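Local structure of alpha-1,3-glucanase (Streptomyces thermodiastaticus, 7C7D) at residues 101-106 with 191-196; 110-115 with 167-172; 128-133 with 177-182. The protein hydrolyses alpha-1,3-glucan as a thermostable glycosidase of family GH87, probably cutting the chain internally, with a calcium-binding beta-sandwich domain beside a parallel beta-helix. One frame throughout, in Å; residues are numbered along the deposited sequence.

Contact 1: residues 101-106 with 191-196; sequences VEFTVP and DVADFE. With CA (calcium ion), chain C.
Ala193 and Phe195 turn their side chains toward Phe103, Val105 and Pro106 of 101-106, while Asp191, two residues before Ala193 on the same strand, serves a metal. Asp191 grips the calcium ion twice, through its backbone O and through OD1 at 2.3 Å from the metal; its CG stands anti to the backbone N (chi1 180°) and beside the carbonyl carbon, which keeps the acid group on the side of the residue's own carbonyl, and both oxygens bind the one ion. Glu63, Glu65, Ser88 and Gln91 complete the site. Ala193 comes next, its methyl lying over one face of the Phe103 ring, offset toward the rim, with CB 4.0 Å from the ring centroid in a CH-pi contact. A residue as small as alanine suits this place because the large ring comes right up to CB, its CZ being 3.7 Å from that methyl. Asp194 turns the other way, to a salt bridge with Arg372. Phe195 then fills the space between the two segments: its edge is directed at the face of Phe103 in an offset edge-to-face pair, planes 63° apart, and its CZ lies 3.6 Å from Phe103 CB. On the Phe195 ring Pro106 CD makes an off-centre CH-pi contact, 4.0 Å from the centroid, and Val105 CG2 approaches Phe195 CE2 at 4.2 Å. An alanine at Phe195 would probably open a gap between the two segments, leaving Phe103 and Pro106 without their aromatic partner. The contact is wholly apolar, which implies that two sheets are joined here by their hydrophobic faces, with the calcium ligand at one end.

Contact 2: residues 110-115 with 167-172; sequences NALTVA and LLLGRD
Asn110 O receives the amide of Leu169, with N 2.8 Å from O, and a water that also accepts from Gly170 N gives it a second hydrogen bond. The N-H of Leu169 points almost straight at that oxygen (N-H...O 168°), although its nitrogen stands above the carbonyl plane. One pair further in, Leu112 and Leu167 exchange two backbone bonds, each 2.9 Å between N and O, as a hydrogen-bonded antiparallel pair; Ala111 and Leu168 form the non-hydrogen-bonded pair beside it. Their side chains share a face of the sheet, Ala111 CB meeting Leu168 CD2 at 4.1 Å. A leucine suits the place of Leu169 because its branches spread over the opposite strand: Leu169 CD1 lies by Asn110 C, and Leu169 CD2 is 4.1 Å from Leu112 CB. Asn110 and Asp172 run side by side, pointing the same way, with Asp172 OD1 3.3 Å from Asn110 CB. The Asn110 amide is held from outside the pair, OD1 accepting a hydrogen bond from Val198 N. Farther out, Leu112 packs on Phe195, while Leu167 and Leu169 rest on the strand 133-142. At Gly170 the chain turns a corner with positive phi (68°), a conformation that glycine adopts readily. Asn110 and Ala111 together face Glu196 of strand 188-196, a classic beta bulge on the other side of strand 109-117, within one antiparallel sheet of the domain's beta sandwich.

Contact 3: residues 128-133 with 177-182; sequences VYVNGT and DTVTLQ
Tyr129 crosses obliquely to Gln182, and its side chain can be followed outward. CB starts opposite Thr180, 4.0 Å from Thr180 CB, where the two residues form a hydrogen-bonded antiparallel pair. With CG anti to the carbonyl carbon (chi1 -70°), the ring begins beside the backbone N; CD1 is 4.2 Å from both Thr180 O and Gln182 CB. CE1 approaches Gln182 CB more closely, at 3.8 Å, and CZ comes near Gln182 NE2. At the tip, Tyr129 OH is 2.6 Å from a water lying in the plane of the ring. That water also accepts a weak hydrogen bond from Gln182 NE2. Tyrosine suits this partly exposed place: its ring packs against Gln182 CB and its hydroxyl reaches water. The glutamine's OE1 bonds to Arg100. The backbones are fastened by Tyr129 N to Thr180 O (2.8 Å, 167°) and the return bond, then by Asn131 N to Thr178 O. A second water bridges Gly132 N, Thr178 OG1 and Thr180 OG1. On the face carrying Val128, Val130, Val179 and Leu181, branched apolar chains meet methyl to methyl, Val128 CG1 being 4.1 Å from Val179 CG1. Asn131 and Gly132 take positive phi in the type I' turn from Val130 to Thr133, which suits asparagine and glycine; Thr133 OG1 donates to Val130 O. This turn joins strands 123-130 and 133-142 in a beta hairpin, so strand 123-130 lies between 133-142 and 178-183, whose other neighbour is 100-104, while Val179 and Leu181 pack against strand 188-196.

In the fold
All three contacts lie in the N-terminal beta domain, their centres about 10 to 11 Å apart. Strand 188-196 of contact 1 neighbours 109-117 of contact 2 in one antiparallel sheet, where Asp194 N lies 2.7 Å from Thr113 O, probably a hydrogen bond. Strand 100-104 pairs instead with 178-183 of contact 3, Phe103 N being 2.7 Å from Val179 O in another probable bond. Contact 1 therefore faces one sheet with the other, and contacts 2 and 3 meet across the same interior, with Leu112 CD2 4.0 Å from Leu181 CD2. The calcium bound in contact 1 is about 13 Å from the Leu112 side chain and about 11 Å from that of Leu181.

Contact 1: residues 101-106 with 191-196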
loop_
_atom_site.group_PDB
_atom_site.type_symbol
_atom_site.label_atom_id
_atom_site.label_comp_id
_atom_site.label_asym_id
_atom_site.label_seq_id
_atom_site.Cartn_x
_atom_site.Cartn_y
_atom_site.Cartn_z
ATOM N N VAL A 101 18.710 15.363 -11.765
ATOM C CA VAL A 101 18.354 14.111 -12.403
ATOM C C VAL A 101 17.409 14.452 -13.541
ATOM O O VAL A 101 16.448 15.205 -13.351
ATOM C CB VAL A 101 17.747 13.100 -11.411
ATOM C CG1 VAL A 101 16.567 13.697 -10.680
ATOM C CG2 VAL A 101 17.339 11.828 -12.134
ATOM N N GLU A 102 17.734 13.970 -14.734
ATOM C CA GLU A 102 17.031 14.331 -15.958
ATOM C C GLU A 102 16.253 13.111 -16.425
ATOM O O GLU A 102 16.847 12.116 -16.856
ATOM C CB GLU A 102 18.036 14.766 -17.020
ATOM C CG GLU A 102 17.413 15.193 -18.326
ATOM C CD GLU A 102 18.445 15.704 -19.306
ATOM O OE1 GLU A 102 19.611 15.895 -18.898
ATOM O OE2 GLU A 102 18.089 15.924 -20.480
ATOM N N PHE A 103 14.931 13.187 -16.332
ATOM C CA PHE A 103 14.060 12.092 -16.719
ATOM C C PHE A 103 13.647 12.246 -18.172
ATOM O O PHE A 103 13.346 13.350 -18.633
ATOM C CB PHE A 103 12.787 12.111 -15.873
ATOM C CG PHE A 103 13.000 11.763 -14.431
ATOM C CD1 PHE A 103 12.912 10.451 -14.002
ATOM C CD2 PHE A 103 13.262 12.749 -13.499
ATOM C CE1 PHE A 103 13.101 10.130 -12.671
ATOM C CE2 PHE A 103 13.450 12.434 -12.169
ATOM C CZ PHE A 103 13.367 11.124 -11.754
ATOM N N THR A 104 13.606 11.130 -18.884
ATOM C CA THR A 104 12.943 11.089 -20.177
ATOM C C THR A 104 11.473 10.775 -19.932
ATOM O O THR A 104 11.141 9.754 -19.321
ATOM C CB THR A 104 13.590 10.057 -21.097
ATOM O OG1 THR A 104 14.930 10.472 -21.390
ATOM C CG2 THR A 104 12.808 9.951 -22.401
ATOM N N VAL A 105 10.603 11.672 -20.380
ATOM C CA VAL A 105 9.166 11.539 -20.128
ATOM C C VAL A 105 8.650 10.273 -20.804
ATOM O O VAL A 105 8.910 10.061 -22.004
ATOM C CB VAL A 105 8.437 12.790 -20.645
ATOM C CG1 VAL A 105 6.951 12.616 -20.573
ATOM C CG2 VAL A 105 8.871 14.009 -19.844
ATOM N N PRO A 106 7.945 9.389 -20.089
ATOM C CA PRO A 106 7.519 8.113 -20.677
ATOM C C PRO A 106 6.198 8.155 -21.429
ATOM O O PRO A 106 5.896 7.200 -22.160
ATOM C CB PRO A 106 7.389 7.217 -19.436
ATOM C CG PRO A 106 6.914 8.166 -18.377
ATOM C CD PRO A 106 7.661 9.454 -18.644
ATOM N N ASP A 191 13.859 9.141 -5.412
ATOM C CA ASP A 191 13.632 7.707 -5.575
ATOM C C ASP A 191 13.031 7.365 -6.938
ATOM O O ASP A 191 13.562 6.520 -7.674
ATOM C CB ASP A 191 12.706 7.242 -4.449
ATOM C CG ASP A 191 12.392 5.766 -4.514
ATOM O OD1 ASP A 191 13.048 5.031 -5.299
ATOM O OD2 ASP A 191 11.484 5.336 -3.762
ATOM N N VAL A 192 11.906 7.997 -7.269
ATOM C CA VAL A 192 11.102 7.638 -8.433
ATOM C C VAL A 192 10.191 8.826 -8.706
ATOM O O VAL A 192 9.805 9.551 -7.785
ATOM C CB VAL A 192 10.315 6.320 -8.177
ATOM C CG1 VAL A 192 9.481 6.385 -6.894
ATOM C CG2 VAL A 192 9.446 5.947 -9.386
ATOM N N ALA A 193 9.871 9.045 -9.977
ATOM C CA ALA A 193 8.965 10.109 -10.383
ATOM C C ALA A 193 7.820 9.523 -11.195
ATOM O O ALA A 193 8.031 8.643 -12.035
ATOM C CB ALA A 193 9.698 11.173 -11.209
ATOM N N ASP A 194 6.608 10.013 -10.941
ATOM C CA ASP A 194 5.405 9.574 -11.639
ATOM C C ASP A 194 4.950 10.683 -12.578
ATOM O O ASP A 194 4.836 11.845 -12.167
ATOM C CB ASP A 194 4.263 9.270 -10.660
ATOM C CG ASP A 194 4.659 8.329 -9.534
ATOM O OD1 ASP A 194 5.545 7.472 -9.717
ATOM O OD2 ASP A 194 4.054 8.452 -8.449
ATOM N N PHE A 195 4.677 10.327 -13.833
ATOM C CA PHE A 195 4.264 11.276 -14.858
ATOM C C PHE A 195 2.814 10.983 -15.214
ATOM O O PHE A 195 2.510 9.899 -15.720
ATOM C CB PHE A 195 5.181 11.144 -16.072
ATOM C CG PHE A 195 6.597 11.542 -15.783
ATOM C CD1 PHE A 195 7.499 10.635 -15.242
ATOM C CD2 PHE A 195 7.014 12.843 -16.004
ATOM C CE1 PHE A 195 8.801 11.010 -14.961
ATOM C CE2 PHE A 195 8.313 13.227 -15.717
ATOM C CZ PHE A 195 9.207 12.311 -15.195
ATOM N N GLU A 196 1.925 11.933 -14.918
ATOM C CA GLU A 196 0.485 11.716 -14.980
ATOM C C GLU A 196 -0.178 12.739 -15.889
ATOM O O GLU A 196 0.221 13.910 -15.926
ATOM C CB GLU A 196 -0.155 11.816 -13.583
ATOM C CG GLU A 196 -1.636 11.442 -13.559
ATOM C CD GLU A 196 -2.196 11.266 -12.160
ATOM O OE1 GLU A 196 -1.411 11.248 -11.186
ATOM O OE2 GLU A 196 -3.435 11.139 -12.038
HETATM CA CA CA C . 14.185 4.097 -7.027
#

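Contact 2: residues 110-115 with 167-172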
loop_
_atom_site.group_PDB
_atom_site.type_symbol
_atom_site.label_atom_id
_atom_site.label_comp_id
_atom_site.label_asym_id
_atom_site.label_seq_id
_atom_site.Cartn_x
_atom_site.Cartn_y
_atom_site.Cartn_z
ATOM N N ASN A 110 1.028 16.076 -17.727
ATOM C CA ASN A 110 0.988 17.476 -17.330
ATOM C C ASN A 110 1.160 17.624 -15.826
ATOM O O ASN A 110 0.957 18.721 -15.291
ATOM C CB ASN A 110 -0.313 18.153 -17.785
ATOM C CG ASN A 110 -1.555 17.525 -17.165
ATOM O OD1 ASN A 110 -1.477 16.532 -16.444
ATOM N ND2 ASN A 110 -2.714 18.111 -17.450
ATOM N N ALA A 111 1.515 16.545 -15.138
ATOM C CA ALA A 111 1.606 16.540 -13.690
ATOM C C ALA A 111 2.730 15.604 -13.272
ATOM O O ALA A 111 3.070 14.653 -13.987
ATOM C CB ALA A 111 0.283 16.111 -13.052
ATOM N N LEU A 112 3.292 15.883 -12.102
ATOM C CA LEU A 112 4.479 15.194 -11.625
ATOM C C LEU A 112 4.326 14.902 -10.141
ATOM O O LEU A 112 3.977 15.799 -9.372
ATOM C CB LEU A 112 5.689 16.106 -11.845
ATOM C CG LEU A 112 7.047 15.655 -11.332
ATOM C CD1 LEU A 112 7.463 14.383 -12.039
ATOM C CD2 LEU A 112 8.072 16.752 -11.555
ATOM N N THR A 113 4.572 13.653 -9.744
ATOM C CA THR A 113 4.708 13.285 -8.338
ATOM C C THR A 113 6.080 12.665 -8.143
ATOM O O THR A 113 6.486 11.801 -8.927
ATOM C CB THR A 113 3.621 12.296 -7.904
ATOM O OG1 THR A 113 2.333 12.872 -8.141
ATOM C CG2 THR A 113 3.751 11.963 -6.420
ATOM N N VAL A 114 6.800 13.104 -7.114
ATOM C CA VAL A 114 8.166 12.656 -6.869
ATOM C C VAL A 114 8.266 12.085 -5.464
ATOM O O VAL A 114 7.895 12.751 -4.491
ATOM C CB VAL A 114 9.171 13.806 -7.046
ATOM C CG1 VAL A 114 10.587 13.319 -6.782
ATOM C CG2 VAL A 114 9.060 14.391 -8.443
ATOM N N ALA A 115 8.771 10.859 -5.355
ATOM C CA ALA A 115 9.093 10.264 -4.063
ATOM C C ALA A 115 10.551 10.571 -3.747
ATOM O O ALA A 115 11.433 10.350 -4.580
ATOM C CB ALA A 115 8.859 8.753 -4.097
ATOM N N LEU A 167 3.211 18.358 -8.278
ATOM C CA LEU A 167 3.112 19.658 -8.922
ATOM C C LEU A 167 2.447 19.479 -10.277
ATOM O O LEU A 167 2.831 18.587 -11.041
ATOM C CB LEU A 167 4.518 20.234 -9.118
ATOM C CG LEU A 167 4.710 21.696 -9.510
ATOM C CD1 LEU A 167 3.803 22.597 -8.692
ATOM C CD2 LEU A 167 6.168 22.081 -9.327
ATOM N N LEU A 168 1.450 20.311 -10.564
ATOM C CA LEU A 168 0.996 20.457 -11.939
ATOM C C LEU A 168 2.075 21.199 -12.715
ATOM O O LEU A 168 2.609 22.207 -12.242
ATOM C CB LEU A 168 -0.311 21.250 -11.985
ATOM C CG LEU A 168 -1.560 20.567 -11.420
ATOM C CD1 LEU A 168 -2.698 21.564 -11.248
ATOM C CD2 LEU A 168 -1.996 19.406 -12.300
ATOM N N LEU A 169 2.414 20.697 -13.903
ATOM C CA LEU A 169 3.524 21.292 -14.643
ATOM C C LEU A 169 3.164 22.625 -15.290
ATOM O O LEU A 169 4.071 23.380 -15.655
ATOM C CB LEU A 169 4.057 20.319 -15.696
ATOM C CG LEU A 169 4.720 19.047 -15.160
ATOM C CD1 LEU A 169 5.031 18.091 -16.302
ATOM C CD2 LEU A 169 5.975 19.368 -14.364
ATOM N N GLY A 170 1.877 22.939 -15.435
ATOM C CA GLY A 170 1.474 24.086 -16.226
ATOM C C GLY A 170 1.741 23.936 -17.706
ATOM O O GLY A 170 1.538 24.892 -18.464
ATOM N N ARG A 171 2.172 22.752 -18.125
ATOM C CA ARG A 171 2.579 22.411 -19.475
ATOM C C ARG A 171 2.145 20.968 -19.667
ATOM O O ARG A 171 1.944 20.238 -18.695
ATOM C CB ARG A 171 4.109 22.498 -19.579
ATOM C CG ARG A 171 4.690 22.706 -20.961
ATOM C CD ARG A 171 6.150 22.258 -20.973
ATOM N NE ARG A 171 6.848 22.663 -22.190
ATOM C CZ ARG A 171 7.819 23.572 -22.239
ATOM N NH1 ARG A 171 8.233 24.180 -21.134
ATOM N NH2 ARG A 171 8.382 23.869 -23.402
ATOM N N ASP A 172 1.989 20.552 -20.914
ATOM C CA ASP A 172 1.779 19.135 -21.214
ATOM C C ASP A 172 2.965 18.595 -22.008
ATOM O O ASP A 172 3.011 18.711 -23.235
ATOM C CB ASP A 172 0.433 18.850 -21.878
ATOM C CG ASP A 172 -0.746 19.264 -21.014
ATOM O OD1 ASP A 172 -1.654 18.427 -20.826
ATOM O OD2 ASP A 172 -0.779 20.418 -20.533
HETATM O O HOH W 1 -0.289 21.175 -15.758
#

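Contact 3: residues 128-133 with 177-182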
loop_
_atom_site.group_PDB
_atom_site.type_symbol
_atom_site.label_atom_id
_atom_site.label_comp_id
_atom_site.label_asym_id
_atom_site.label_seq_id
_atom_site.Cartn_x
_atom_site.Cartn_y
_atom_site.Cartn_z
ATOM N N VAL A 128 12.335 22.437 -10.999
ATOM C CA VAL A 128 11.862 21.627 -12.115
ATOM C C VAL A 128 12.163 22.368 -13.410
ATOM O O VAL A 128 11.813 23.544 -13.555
ATOM C CB VAL A 128 10.358 21.314 -11.995
ATOM C CG1 VAL A 128 9.921 20.365 -13.101
ATOM C CG2 VAL A 128 10.041 20.715 -10.625
ATOM N N TYR A 129 12.818 21.677 -14.339
ATOM C CA TYR A 129 13.088 22.187 -15.672
ATOM C C TYR A 129 12.385 21.282 -16.669
ATOM O O TYR A 129 12.297 20.066 -16.464
ATOM C CB TYR A 129 14.593 22.172 -15.977
ATOM C CG TYR A 129 15.415 23.176 -15.196
ATOM C CD1 TYR A 129 15.625 23.024 -13.832
ATOM C CD2 TYR A 129 15.996 24.269 -15.830
ATOM C CE1 TYR A 129 16.381 23.935 -13.120
ATOM C CE2 TYR A 129 16.753 25.187 -15.125
ATOM C CZ TYR A 129 16.941 25.016 -13.771
ATOM O OH TYR A 129 17.694 25.927 -13.067
ATOM N N VAL A 130 11.878 21.875 -17.742
ATOM C CA VAL A 130 11.307 21.126 -18.850
ATOM C C VAL A 130 12.028 21.587 -20.104
ATOM O O VAL A 130 11.895 22.749 -20.511
ATOM C CB VAL A 130 9.794 21.332 -18.975
ATOM C CG1 VAL A 130 9.301 20.709 -20.268
ATOM C CG2 VAL A 130 9.068 20.746 -17.765
ATOM N N ASN A 131 12.804 20.686 -20.706
ATOM C CA ASN A 131 13.549 20.986 -21.929
ATOM C C ASN A 131 14.590 22.080 -21.701
ATOM O O ASN A 131 14.804 22.946 -22.550
ATOM C CB ASN A 131 12.617 21.335 -23.094
ATOM C CG ASN A 131 11.756 20.164 -23.518
ATOM O OD1 ASN A 131 10.612 20.339 -23.936
ATOM N ND2 ASN A 131 12.304 18.958 -23.414
ATOM N N GLY A 132 15.245 22.041 -20.543
ATOM C CA GLY A 132 16.284 22.996 -20.225
ATOM C C GLY A 132 15.805 24.356 -19.769
ATOM O O GLY A 132 16.641 25.200 -19.419
ATOM N N THR A 133 14.498 24.603 -19.759
ATOM C CA THR A 133 13.936 25.865 -19.297
ATOM C C THR A 133 13.318 25.666 -17.921
ATOM O O THR A 133 12.512 24.749 -17.722
ATOM C CB THR A 133 12.884 26.388 -20.278
ATOM O OG1 THR A 133 11.696 25.594 -20.178
ATOM C CG2 THR A 133 13.411 26.323 -21.699
ATOM N N ASP A 177 10.293 14.007 -24.217
ATOM C CA ASP A 177 10.670 15.251 -23.570
ATOM C C ASP A 177 11.530 14.952 -22.346
ATOM O O ASP A 177 11.649 13.808 -21.896
ATOM C CB ASP A 177 9.428 16.018 -23.118
ATOM C CG ASP A 177 8.720 16.720 -24.262
ATOM O OD1 ASP A 177 9.103 16.504 -25.432
ATOM O OD2 ASP A 177 7.770 17.483 -23.984
ATOM N N THR A 178 12.135 16.001 -21.801
ATOM C CA THR A 178 12.980 15.888 -20.623
ATOM C C THR A 178 12.365 16.698 -19.494
ATOM O O THR A 178 11.979 17.854 -19.690
ATOM C CB THR A 178 14.387 16.416 -20.908
ATOM O OG1 THR A 178 14.296 17.748 -21.425
ATOM C CG2 THR A 178 15.092 15.527 -21.921
ATOM N N VAL A 179 12.262 16.081 -18.321
ATOM C CA VAL A 179 11.929 16.776 -17.085
ATOM C C VAL A 179 13.108 16.585 -16.146
ATOM O O VAL A 179 13.480 15.446 -15.832
ATOM C CB VAL A 179 10.626 16.253 -16.461
ATOM C CG1 VAL A 179 10.411 16.860 -15.073
ATOM C CG2 VAL A 179 9.445 16.566 -17.367
ATOM N N THR A 180 13.704 17.691 -15.714
ATOM C CA THR A 180 14.885 17.661 -14.867
ATOM C C THR A 180 14.543 18.220 -13.496
ATOM O O THR A 180 13.905 19.273 -13.385
ATOM C CB THR A 180 16.028 18.464 -15.494
ATOM O OG1 THR A 180 16.354 17.901 -16.770
ATOM C CG2 THR A 180 17.263 18.418 -14.608
ATOM N N LEU A 181 14.954 17.501 -12.462
ATOM C CA LEU A 181 14.851 17.966 -11.089
ATOM C C LEU A 181 16.236 18.408 -10.644
ATOM O O LEU A 181 17.203 17.655 -10.784
ATOM C CB LEU A 181 14.348 16.839 -10.187
ATOM C CG LEU A 181 13.079 16.120 -10.651
ATOM C CD1 LEU A 181 12.669 15.057 -9.641
ATOM C CD2 LEU A 181 11.955 17.122 -10.880
ATOM N N GLN A 182 16.332 19.632 -10.133
ATOM C CA GLN A 182 17.608 20.240 -9.778
ATOM C C GLN A 182 17.576 20.661 -8.316
ATOM O O GLN A 182 16.755 21.500 -7.927
ATOM C CB GLN A 182 17.884 21.454 -10.663
ATOM C CG GLN A 182 19.216 22.117 -10.399
ATOM C CD GLN A 182 19.951 22.432 -11.675
ATOM O OE1 GLN A 182 20.288 21.539 -12.453
ATOM N NE2 GLN A 182 20.177 23.713 -11.918
HETATM O O HOH W 2 14.593 19.314 -18.878
HETATM O O HOH W 3 17.835 25.685 -10.503
#